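Local coordinates for period circadian protein homolog 2 (Mus musculus, PDB 3GDI) that is a PERIOD protein of the mammalian circadian clock that probably regulates transcription, with tandem PAS domains thought to mediate protein-protein interactions, at residues A[78-86]-A[124-132]. Sequence-based numbering, arbitrary orientation.
Sequences TPYKLPPWS and RMTPYLVKV
W85 lays the six-membered part of its indole obliquely against the ring of Y128, with CZ3 3.3 Å from CD2 of the tyrosine and the two planes inclined at 60°. The indole gets there because its CG stands anti to the backbone N (chi1 -168°), while CB of W85 rests 3.8 Å from CG2 of V130. Y128 is also flanked by P83, whose carbonyl O lies in the plane of the phenol ring at its edge, 3.7 Å from Y128 CD1, and whose CG packs on the same carbon. Farther back along the loop, CD2 of L82 reaches the pyrrolidine ring of P127, 3.4 Å from P127 CB, the two side chains crossing at a slant.

Two weak backbone hydrogen bonds join the chains: L129 N to P83 O at 3.4 Å, and W85 N to L129 O at 3.3 Å. They bracket P84, which forms a single beta bridge with L129. In the next shell, W85 touches L145 of strand 142-150, P127 touches F104, and P83 and P84 pack on E298 and Q294, respectively, of the second subunit. The proline-rich loop after helix 70-76 thus docks on strand 121-131 of the five-stranded antiparallel sheet, strand order 2-1-5-4-3, that marks the PAS fold.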
loop_
_atom_site.group_PDB
_atom_site.type_symbol
_atom_site.label_atom_id
_atom_site.label_comp_id
_atom_site.label_asym_id
_atom_site.label_seq_id
_atom_site.Cartn_x
_atom_site.Cartn_y
_atom_site.Cartn_z
ATOM N N THR A 78 8.204 11.303 -4.840
ATOM C CA THR A 78 7.330 11.757 -5.916
ATOM C C THR A 78 6.859 13.170 -5.586
ATOM O O THR A 78 6.398 13.430 -4.476
ATOM C CB THR A 78 6.094 10.841 -6.046
ATOM O OG1 THR A 78 6.518 9.484 -6.236
ATOM C CG2 THR A 78 5.236 11.268 -7.218
ATOM N N PRO A 79 6.972 14.102 -6.547
ATOM C CA PRO A 79 6.572 15.505 -6.399
ATOM C C PRO A 79 5.235 15.786 -5.710
ATOM O O PRO A 79 5.208 16.483 -4.697
ATOM C CB PRO A 79 6.604 16.015 -7.830
ATOM C CG PRO A 79 7.787 15.291 -8.377
ATOM C CD PRO A 79 7.564 13.875 -7.877
ATOM N N TYR A 80 4.131 15.259 -6.237
ATOM C CA TYR A 80 2.834 15.525 -5.614
ATOM C C TYR A 80 2.756 15.055 -4.161
ATOM O O TYR A 80 1.697 15.099 -3.539
ATOM C CB TYR A 80 1.683 14.919 -6.435
ATOM C CG TYR A 80 1.584 13.410 -6.422
ATOM C CD1 TYR A 80 1.711 12.676 -7.601
ATOM C CD2 TYR A 80 1.320 12.716 -5.241
ATOM C CE1 TYR A 80 1.575 11.289 -7.605
ATOM C CE2 TYR A 80 1.185 11.332 -5.234
ATOM C CZ TYR A 80 1.312 10.625 -6.416
ATOM O OH TYR A 80 1.186 9.256 -6.406
ATOM N N LYS A 81 3.882 14.597 -3.631
ATOM C CA LYS A 81 3.962 14.165 -2.242
ATOM C C LYS A 81 4.981 15.089 -1.600
ATOM O O LYS A 81 5.300 16.145 -2.148
ATOM C CB LYS A 81 4.456 12.722 -2.137
ATOM C CG LYS A 81 3.583 11.708 -2.842
ATOM C CD LYS A 81 4.153 10.309 -2.714
ATOM C CE LYS A 81 3.294 9.304 -3.465
ATOM N NZ LYS A 81 3.864 7.928 -3.445
ATOM N N LEU A 82 5.499 14.694 -0.447
ATOM C CA LEU A 82 6.502 15.499 0.245
ATOM C C LEU A 82 5.968 16.870 0.646
ATOM O O LEU A 82 5.050 17.407 0.023
ATOM C CB LEU A 82 7.728 15.718 -0.648
ATOM C CG LEU A 82 8.027 14.726 -1.768
ATOM C CD1 LEU A 82 8.106 15.484 -3.086
ATOM C CD2 LEU A 82 9.327 13.991 -1.481
ATOM N N PRO A 83 6.540 17.449 1.712
ATOM C CA PRO A 83 6.124 18.767 2.187
ATOM C C PRO A 83 7.229 19.801 1.947
ATOM O O PRO A 83 8.405 19.542 2.221
ATOM C CB PRO A 83 5.891 18.521 3.665
ATOM C CG PRO A 83 7.057 17.636 4.002
ATOM C CD PRO A 83 7.176 16.688 2.805
ATOM N N PRO A 84 6.865 20.981 1.416
ATOM C CA PRO A 84 7.860 22.026 1.161
ATOM C C PRO A 84 8.564 22.359 2.473
ATOM O O PRO A 84 7.921 22.411 3.520
ATOM C CB PRO A 84 7.011 23.186 0.654
ATOM C CG PRO A 84 5.868 22.491 -0.029
ATOM C CD PRO A 84 5.531 21.401 0.955
ATOM N N TRP A 85 9.874 22.573 2.431
ATOM C CA TRP A 85 10.592 22.891 3.657
ATOM C C TRP A 85 10.043 24.182 4.245
ATOM O O TRP A 85 10.349 25.273 3.758
ATOM C CB TRP A 85 12.089 23.052 3.392
ATOM C CG TRP A 85 12.886 23.106 4.659
ATOM C CD1 TRP A 85 12.797 24.044 5.647
ATOM C CD2 TRP A 85 13.860 22.152 5.099
ATOM N NE1 TRP A 85 13.651 23.732 6.676
ATOM C CE2 TRP A 85 14.315 22.575 6.367
ATOM C CE3 TRP A 85 14.390 20.977 4.547
ATOM C CZ2 TRP A 85 15.280 21.866 7.092
ATOM C CZ3 TRP A 85 15.350 20.272 5.270
ATOM C CH2 TRP A 85 15.783 20.720 6.529
ATOM N N SER A 86 9.234 24.050 5.294
ATOM C CA SER A 86 8.625 25.198 5.963
ATOM C C SER A 86 7.943 26.138 4.969
ATOM O O SER A 86 6.744 26.025 4.713
ATOM C CB SER A 86 9.684 25.970 6.758
ATOM O OG SER A 86 10.298 25.137 7.725
ATOM N N ARG A 124 17.058 5.885 7.785
ATOM C CA ARG A 124 15.709 6.406 7.847
ATOM C C ARG A 124 15.840 7.734 7.149
ATOM O O ARG A 124 16.757 8.494 7.446
ATOM C CB ARG A 124 15.277 6.624 9.286
ATOM C CG ARG A 124 13.844 7.087 9.416
ATOM C CD ARG A 124 13.751 8.301 10.320
ATOM N NE ARG A 124 12.364 8.683 10.569
ATOM C CZ ARG A 124 11.995 9.807 11.172
ATOM N NH1 ARG A 124 12.913 10.667 11.588
ATOM N NH2 ARG A 124 10.707 10.069 11.360
ATOM N N MET A 125 14.942 8.020 6.217
ATOM C CA MET A 125 15.029 9.271 5.491
ATOM C C MET A 125 13.739 10.073 5.454
ATOM O O MET A 125 12.650 9.516 5.330
ATOM C CB MET A 125 15.502 8.992 4.070
ATOM C CG MET A 125 16.794 8.212 4.015
ATOM S SD MET A 125 17.497 8.244 2.368
ATOM C CE MET A 125 16.475 7.004 1.540
ATOM N N THR A 126 13.875 11.389 5.570
ATOM C CA THR A 126 12.732 12.288 5.533
ATOM C C THR A 126 12.951 13.186 4.322
ATOM O O THR A 126 13.967 13.880 4.230
ATOM C CB THR A 126 12.646 13.158 6.800
ATOM O OG1 THR A 126 12.985 12.376 7.951
ATOM C CG2 THR A 126 11.230 13.688 6.975
ATOM N N PRO A 127 12.003 13.172 3.372
ATOM C CA PRO A 127 12.036 13.953 2.135
ATOM C C PRO A 127 11.399 15.337 2.202
ATOM O O PRO A 127 10.267 15.491 2.670
ATOM C CB PRO A 127 11.303 13.048 1.162
ATOM C CG PRO A 127 10.196 12.539 2.021
ATOM C CD PRO A 127 10.893 12.202 3.331
ATOM N N TYR A 128 12.128 16.332 1.705
ATOM C CA TYR A 128 11.650 17.711 1.680
ATOM C C TYR A 128 11.815 18.306 0.285
ATOM O O TYR A 128 12.859 18.144 -0.347
ATOM C CB TYR A 128 12.430 18.561 2.686
ATOM C CG TYR A 128 12.176 18.184 4.120
ATOM C CD1 TYR A 128 10.887 18.241 4.655
ATOM C CD2 TYR A 128 13.219 17.774 4.949
ATOM C CE1 TYR A 128 10.643 17.900 5.985
ATOM C CE2 TYR A 128 12.989 17.432 6.283
ATOM C CZ TYR A 128 11.699 17.498 6.796
ATOM O OH TYR A 128 11.461 17.172 8.113
ATOM N N LEU A 129 10.779 18.991 -0.192
ATOM C CA LEU A 129 10.820 19.620 -1.508
ATOM C C LEU A 129 11.572 20.950 -1.360
ATOM O O LEU A 129 11.220 21.772 -0.512
ATOM C CB LEU A 129 9.392 19.852 -2.006
ATOM C CG LEU A 129 9.139 19.890 -3.515
ATOM C CD1 LEU A 129 7.635 19.909 -3.773
ATOM C CD2 LEU A 129 9.813 21.106 -4.130
ATOM N N VAL A 130 12.608 21.156 -2.175
ATOM C CA VAL A 130 13.420 22.377 -2.104
ATOM C C VAL A 130 13.989 22.838 -3.454
ATOM O O VAL A 130 14.449 22.026 -4.256
ATOM C CB VAL A 130 14.597 22.188 -1.107
ATOM C CG1 VAL A 130 15.610 23.303 -1.260
ATOM C CG2 VAL A 130 14.069 22.171 0.312
ATOM N N LYS A 131 13.969 24.151 -3.685
ATOM C CA LYS A 131 14.475 24.742 -4.927
ATOM C C LYS A 131 15.976 25.054 -4.894
ATOM O O LYS A 131 16.535 25.374 -3.844
ATOM C CB LYS A 131 13.713 26.033 -5.242
ATOM C CG LYS A 131 12.244 25.844 -5.583
ATOM C CD LYS A 131 11.581 27.189 -5.854
ATOM C CE LYS A 131 12.274 27.935 -6.993
ATOM N NZ LYS A 131 11.774 29.335 -7.148
ATOM N N VAL A 132 16.617 24.968 -6.057
ATOM C CA VAL A 132 18.046 25.245 -6.178
ATOM C C VAL A 132 18.320 26.322 -7.227
ATOM O O VAL A 132 18.270 26.066 -8.433
ATOM C CB VAL A 132 18.832 23.968 -6.560
ATOM C CG1 VAL A 132 20.295 24.314 -6.821
ATOM C CG2 VAL A 132 18.720 22.934 -5.444
#